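Local coordinates for (2Z,6E)-hedycaryol synthase (Kitasatospora setae, PDB 4MC3), which catalyses the magnesium-dependent 1,11-cyclisation of (2E,6E)-farnesyl diphosphate, with addition of water, to (2Z,6E)-hedycaryol and diphosphate, at residues D140-H145 and M181-D186; Y171-M176 and L209-A214. One frame throughout, in Å; residues are numbered along the deposited sequence.

How the interactions relate
Both contacts belong to the all-helical class I terpene synthase fold, and their centres lie 13 Å apart. Helix 168-178 runs into helix 181-188 across the helix break, so the two contacts interleave along the chain and touch at this turn: Pro182 CD sits 3.1 Å from Met176 O. A second junction is made by Trp185, whose indole CH2 comes 3.5 Å from Ala214 N. The pocket holding nerolidol is lined in part by interaction 1, where Met181 touches the ligand and the side chain of Trp183 comes within about 4 Å of it at nearest atoms. In interaction 2, the side chain of Ala214 stays about 9 Å away, while Arg175 probably binds the substrate, as in relatives.

Interaction 1 (D140-H145 and M181-D186); sequences DAFIGH and MPWLWD
Helices 140-145 and 181-186 run nearly antiparallel, their axes 155° apart and 8.6 Å at closest approach, with the CA atoms of His145 and Trp183 5.2 Å apart. Between them His145 ND1 donates to Asp186 OD2 at 2.6 Å, a nearly straight bond (167°) that lies in the imidazole plane and uses the syn lone pair of the oxygen. Ring and carboxylate are almost coplanar, and the negative charge would favour a proton on ND1. Pro182, suited to the first turn of its helix, lays CB over one face of the imidazole in a CH-pi contact, 3.9 Å from the ring centroid. An alanine in place of His145 would probably leave the buried Asp186 carboxylate without the ND1 donor and Pro182 CB without the ring it packs on. Phe142 CG, anti to the backbone N (178°), is swung toward helix 181-186; the ring lies beside Trp183, with CE1 3.9 Å from Trp183 CB, and offers its edge to Asp186 CB. Trp183 in turn meets Phe146 and Phe149 edge-to-face; Phe149 is important for stabilising the cation at C-11. Helix 65-84 packs on Trp183 through Trp74 and Thr78, while helix 204-225 reaches His145 through Arg210.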
loop_
_atom_site.group_PDB
_atom_site.type_symbol
_atom_site.label_atom_id
_atom_site.label_comp_id
_atom_site.label_asym_id
_atom_site.label_seq_id
_atom_site.Cartn_x
_atom_site.Cartn_y
_atom_site.Cartn_z
ATOM N N ASP A 140 3.545 -13.909 -8.358
ATOM C CA ASP A 140 2.108 -14.153 -8.336
ATOM C C ASP A 140 1.439 -13.347 -7.180
ATOM O O ASP A 140 0.319 -12.835 -7.325
ATOM C CB ASP A 140 1.825 -15.632 -8.139
ATOM C CG ASP A 140 2.072 -16.448 -9.375
ATOM O OD1 ASP A 140 2.221 -15.899 -10.482
ATOM O OD2 ASP A 140 2.054 -17.687 -9.235
ATOM N N ALA A 141 2.111 -13.255 -6.023
ATOM C CA ALA A 141 1.576 -12.519 -4.860
ATOM C C ALA A 141 1.497 -11.043 -5.199
ATOM O O ALA A 141 0.468 -10.402 -4.989
ATOM C CB ALA A 141 2.440 -12.735 -3.654
ATOM N N PHE A 142 2.563 -10.509 -5.791
ATOM C CA PHE A 142 2.610 -9.086 -6.169
ATOM C C PHE A 142 1.516 -8.782 -7.203
ATOM O O PHE A 142 0.766 -7.807 -7.015
ATOM C CB PHE A 142 3.992 -8.690 -6.751
ATOM C CG PHE A 142 4.043 -7.268 -7.181
ATOM C CD1 PHE A 142 4.423 -6.276 -6.281
ATOM C CD2 PHE A 142 3.667 -6.879 -8.454
ATOM C CE1 PHE A 142 4.438 -4.962 -6.637
ATOM C CE2 PHE A 142 3.628 -5.519 -8.824
ATOM C CZ PHE A 142 4.072 -4.556 -7.924
ATOM N N ILE A 143 1.397 -9.583 -8.262
ATOM C CA ILE A 143 0.373 -9.341 -9.242
ATOM C C ILE A 143 -1.008 -9.374 -8.634
ATOM O O ILE A 143 -1.857 -8.549 -8.927
ATOM C CB ILE A 143 0.493 -10.382 -10.421
ATOM C CG1 ILE A 143 1.739 -10.072 -11.201
ATOM C CG2 ILE A 143 -0.745 -10.361 -11.322
ATOM C CD1 ILE A 143 1.993 -11.100 -12.305
ATOM N N GLY A 144 -1.262 -10.329 -7.781
ATOM C CA GLY A 144 -2.589 -10.377 -7.196
ATOM C C GLY A 144 -2.900 -9.147 -6.360
ATOM O O GLY A 144 -3.982 -8.570 -6.453
ATOM N N HIS A 145 -1.921 -8.719 -5.576
ATOM C CA HIS A 145 -2.113 -7.506 -4.766
ATOM C C HIS A 145 -2.241 -6.235 -5.625
ATOM O O HIS A 145 -3.024 -5.328 -5.278
ATOM C CB HIS A 145 -0.966 -7.405 -3.801
ATOM C CG HIS A 145 -0.980 -8.416 -2.703
ATOM N ND1 HIS A 145 0.181 -8.811 -2.069
ATOM C CD2 HIS A 145 -1.998 -9.026 -2.043
ATOM C CE1 HIS A 145 -0.110 -9.676 -1.122
ATOM N NE2 HIS A 145 -1.426 -9.829 -1.091
ATOM N N MET A 181 -0.852 -0.774 0.404
ATOM C CA MET A 181 0.064 -1.427 1.333
ATOM C C MET A 181 0.494 -2.824 0.889
ATOM O O MET A 181 1.688 -3.108 0.804
ATOM C CB MET A 181 -0.556 -1.494 2.731
ATOM C CG MET A 181 -0.216 -0.306 3.617
ATOM S SD MET A 181 1.447 0.326 3.327
ATOM C CE MET A 181 1.081 1.951 2.668
ATOM N N PRO A 182 -0.471 -3.699 0.618
ATOM C CA PRO A 182 -0.136 -5.108 0.311
ATOM C C PRO A 182 0.955 -5.248 -0.783
ATOM O O PRO A 182 1.935 -5.985 -0.575
ATOM C CB PRO A 182 -1.465 -5.705 -0.074
ATOM C CG PRO A 182 -2.416 -4.968 0.820
ATOM C CD PRO A 182 -1.941 -3.540 0.687
ATOM N N TRP A 183 0.810 -4.577 -1.913
ATOM C CA TRP A 183 1.850 -4.667 -2.942
ATOM C C TRP A 183 3.101 -3.899 -2.606
ATOM O O TRP A 183 4.230 -4.296 -2.946
ATOM C CB TRP A 183 1.337 -4.322 -4.346
ATOM C CG TRP A 183 0.874 -2.958 -4.587
ATOM C CD1 TRP A 183 -0.405 -2.545 -4.580
ATOM C CD2 TRP A 183 1.668 -1.829 -4.912
ATOM N NE1 TRP A 183 -0.468 -1.206 -4.867
ATOM C CE2 TRP A 183 0.808 -0.735 -5.054
ATOM C CE3 TRP A 183 3.068 -1.621 -5.063
ATOM C CZ2 TRP A 183 1.275 0.544 -5.390
ATOM C CZ3 TRP A 183 3.502 -0.324 -5.399
ATOM C CH2 TRP A 183 2.622 0.718 -5.535
ATOM N N LEU A 184 2.953 -2.785 -1.861
ATOM C CA LEU A 184 4.122 -2.072 -1.387
ATOM C C LEU A 184 5.008 -2.927 -0.545
ATOM O O LEU A 184 6.242 -2.991 -0.662
ATOM C CB LEU A 184 3.734 -0.754 -0.658
ATOM C CG LEU A 184 3.137 0.277 -1.584
ATOM C CD1 LEU A 184 2.393 1.355 -0.789
ATOM C CD2 LEU A 184 4.235 0.995 -2.377
ATOM N N TRP A 185 4.411 -3.613 0.422
ATOM C CA TRP A 185 5.126 -4.517 1.338
ATOM C C TRP A 185 5.692 -5.720 0.578
ATOM O O TRP A 185 6.803 -6.144 0.906
ATOM C CB TRP A 185 4.299 -4.985 2.496
ATOM C CG TRP A 185 4.034 -3.830 3.501
ATOM C CD1 TRP A 185 4.856 -2.803 3.809
ATOM C CD2 TRP A 185 2.824 -3.622 4.272
ATOM N NE1 TRP A 185 4.262 -1.983 4.759
ATOM C CE2 TRP A 185 2.995 -2.449 5.021
ATOM C CE3 TRP A 185 1.619 -4.302 4.353
ATOM C CZ2 TRP A 185 1.986 -1.950 5.895
ATOM C CZ3 TRP A 185 0.626 -3.837 5.248
ATOM C CH2 TRP A 185 0.827 -2.670 5.980
ATOM N N ASP A 186 4.994 -6.233 -0.446
ATOM C CA ASP A 186 5.621 -7.238 -1.281
ATOM C C ASP A 186 7.006 -6.786 -1.778
ATOM O O ASP A 186 7.963 -7.570 -1.857
ATOM C CB ASP A 186 4.749 -7.593 -2.494
ATOM C CG ASP A 186 3.459 -8.324 -2.137
ATOM O OD1 ASP A 186 3.379 -9.012 -1.115
ATOM O OD2 ASP A 186 2.503 -8.155 -2.952
#

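Interaction 2 (Y171-M176 and L209-A214); sequences YLDRRM and LRRAGA
Arg211 and Met176 cross at about a right angle where segments 171-176 and 209-214 meet. Arg211 leaves its helix with CG anti to the backbone N (172°) and stays extended as far as NE, a long reach that carries its charged group across to the neighbouring helix. Across its aliphatic part runs the thioether of Met176, with SD 3.8 Å from Arg211 CG and CE 3.8 Å from Arg211 CA. The bend of Met176 at its last torsion (-72°), open to an unbranched chain, places CE there. At the far end Arg211 NH1 donates to Asp173 OD1 at 2.9 Å in a salt bridge. The oxygen is met nearly along its C-O axis and lies close to the guanidinium plane, although carboxylate and guanidinium planes are steeply turned against each other. A water in the guanidinium plane accepts from Arg211 NH2 and donates to Asp173 OD1, so the same oxygen is gripped twice, at the exposed side of the contact. The two helices are part of the class I terpene synthase alpha domain and lie almost perpendicular, their axes 97° apart. They come closest at Met176 and Ala214, where a small residue suits the approach: Ala214 CB packs 4.1 Å from Met176 CB and 3.7 Å from Met176 O, a buried carbonyl oxygen with no polar partner in the model. Beyond it, Leu215 of helix 204-225 extends the apolar packing to Met176 and Leu172. On helix 168-178, Arg175 forms a salt bridge with Asp222 of the NXXXSXXXE motif, tying this helix to the probable metal-binding region.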
loop_
_atom_site.group_PDB
_atom_site.type_symbol
_atom_site.label_atom_id
_atom_site.label_comp_id
_atom_site.label_asym_id
_atom_site.label_seq_id
_atom_site.Cartn_x
_atom_site.Cartn_y
_atom_site.Cartn_z
ATOM N N TYR A 171 -16.441 -2.113 2.579
ATOM C CA TYR A 171 -15.468 -1.020 2.376
ATOM C C TYR A 171 -14.105 -1.426 2.897
ATOM O O TYR A 171 -13.079 -1.274 2.193
ATOM C CB TYR A 171 -15.939 0.300 2.987
ATOM C CG TYR A 171 -14.852 1.386 3.018
ATOM C CD1 TYR A 171 -14.459 2.037 1.878
ATOM C CD2 TYR A 171 -14.196 1.699 4.190
ATOM C CE1 TYR A 171 -13.485 3.000 1.912
ATOM C CE2 TYR A 171 -13.219 2.663 4.242
ATOM C CZ TYR A 171 -12.871 3.332 3.089
ATOM O OH TYR A 171 -11.877 4.282 3.093
ATOM N N LEU A 172 -14.023 -1.947 4.128
ATOM C CA LEU A 172 -12.693 -2.274 4.660
ATOM C C LEU A 172 -12.013 -3.397 3.857
ATOM O O LEU A 172 -10.797 -3.426 3.687
ATOM C CB LEU A 172 -12.732 -2.649 6.157
ATOM C CG LEU A 172 -13.266 -1.599 7.120
ATOM C CD1 LEU A 172 -13.276 -2.128 8.568
ATOM C CD2 LEU A 172 -12.424 -0.356 7.030
ATOM N N ASP A 173 -12.804 -4.320 3.354
ATOM C CA ASP A 173 -12.278 -5.440 2.584
ATOM C C ASP A 173 -11.584 -4.908 1.335
ATOM O O ASP A 173 -10.543 -5.475 0.943
ATOM C CB ASP A 173 -13.393 -6.371 2.155
ATOM C CG ASP A 173 -13.879 -7.295 3.264
ATOM O OD1 ASP A 173 -13.204 -7.435 4.306
ATOM O OD2 ASP A 173 -14.892 -8.004 3.023
ATOM N N ARG A 174 -12.122 -3.888 0.704
ATOM C CA ARG A 174 -11.499 -3.255 -0.481
ATOM C C ARG A 174 -10.438 -2.205 -0.130
ATOM O O ARG A 174 -9.380 -2.090 -0.832
ATOM C CB ARG A 174 -12.504 -2.741 -1.473
ATOM C CG ARG A 174 -13.195 -1.503 -1.105
ATOM C CD ARG A 174 -14.062 -1.064 -2.307
ATOM N NE ARG A 174 -14.883 0.022 -1.856
ATOM C CZ ARG A 174 -16.061 -0.141 -1.228
ATOM N NH1 ARG A 174 -16.725 0.917 -0.818
ATOM N NH2 ARG A 174 -16.571 -1.354 -1.018
ATOM N N ARG A 175 -10.633 -1.507 0.990
ATOM C CA ARG A 175 -9.730 -0.464 1.416
ATOM C C ARG A 175 -8.337 -1.016 1.751
ATOM O O ARG A 175 -7.324 -0.326 1.563
ATOM C CB ARG A 175 -10.301 0.304 2.618
ATOM C CG ARG A 175 -9.533 1.514 2.993
ATOM C CD ARG A 175 -9.489 2.550 1.919
ATOM N NE ARG A 175 -8.927 3.789 2.418
ATOM C CZ ARG A 175 -7.861 4.397 1.915
ATOM N NH1 ARG A 175 -7.218 3.919 0.833
ATOM N NH2 ARG A 175 -7.436 5.472 2.507
ATOM N N MET A 176 -8.261 -2.232 2.288
ATOM C CA MET A 176 -6.948 -2.829 2.585
ATOM C C MET A 176 -6.126 -2.966 1.304
ATOM O O MET A 176 -4.912 -2.945 1.386
ATOM C CB MET A 176 -6.985 -4.128 3.347
ATOM C CG MET A 176 -7.535 -5.286 2.655
ATOM S SD MET A 176 -7.006 -6.885 3.441
ATOM C CE MET A 176 -5.279 -7.166 3.104
ATOM N N LEU A 209 -1.628 -9.696 10.133
ATOM C CA LEU A 209 -0.758 -8.509 10.250
ATOM C C LEU A 209 -0.911 -7.574 9.050
ATOM O O LEU A 209 -0.997 -6.337 9.234
ATOM C CB LEU A 209 0.720 -8.983 10.352
ATOM C CG LEU A 209 1.795 -7.885 10.414
ATOM C CD1 LEU A 209 1.619 -6.975 11.602
ATOM C CD2 LEU A 209 3.174 -8.536 10.424
ATOM N N ARG A 210 -0.876 -8.155 7.864
ATOM C CA ARG A 210 -0.955 -7.386 6.613
ATOM C C ARG A 210 -2.303 -6.619 6.582
ATOM O O ARG A 210 -2.336 -5.431 6.291
ATOM C CB ARG A 210 -0.847 -8.331 5.407
ATOM C CG ARG A 210 -0.984 -7.722 4.019
ATOM C CD ARG A 210 -0.900 -8.720 2.868
ATOM N NE ARG A 210 0.399 -9.366 2.902
ATOM C CZ ARG A 210 0.656 -10.656 3.224
ATOM N NH1 ARG A 210 -0.286 -11.530 3.443
ATOM N NH2 ARG A 210 1.925 -11.052 3.282
ATOM N N ARG A 211 -3.403 -7.288 6.871
ATOM C CA ARG A 211 -4.707 -6.641 6.856
ATOM C C ARG A 211 -4.816 -5.557 7.894
ATOM O O ARG A 211 -5.239 -4.414 7.589
ATOM C CB ARG A 211 -5.843 -7.671 7.025
ATOM C CG ARG A 211 -7.203 -6.975 7.202
ATOM C CD ARG A 211 -8.329 -7.994 7.314
ATOM N NE ARG A 211 -9.543 -7.308 7.733
ATOM C CZ ARG A 211 -10.602 -7.020 6.982
ATOM N NH1 ARG A 211 -10.680 -7.360 5.716
ATOM N NH2 ARG A 211 -11.620 -6.400 7.567
ATOM N N ALA A 212 -4.428 -5.841 9.135
ATOM C CA ALA A 212 -4.549 -4.856 10.182
ATOM C C ALA A 212 -3.652 -3.677 9.982
ATOM O O ALA A 212 -4.044 -2.515 10.246
ATOM C CB ALA A 212 -4.304 -5.492 11.540
ATOM N N GLY A 213 -2.414 -3.914 9.530
ATOM C CA GLY A 213 -1.520 -2.823 9.277
ATOM C C GLY A 213 -2.044 -1.941 8.157
ATOM O O GLY A 213 -2.010 -0.690 8.236
ATOM N N ALA A 214 -2.529 -2.586 7.085
ATOM C CA ALA A 214 -3.059 -1.845 5.918
ATOM C C ALA A 214 -4.266 -1.006 6.369
ATOM O O ALA A 214 -4.407 0.150 5.943
ATOM C CB ALA A 214 -3.426 -2.752 4.759
HETATM O O HOH W 1 -14.380 -5.981 6.939
#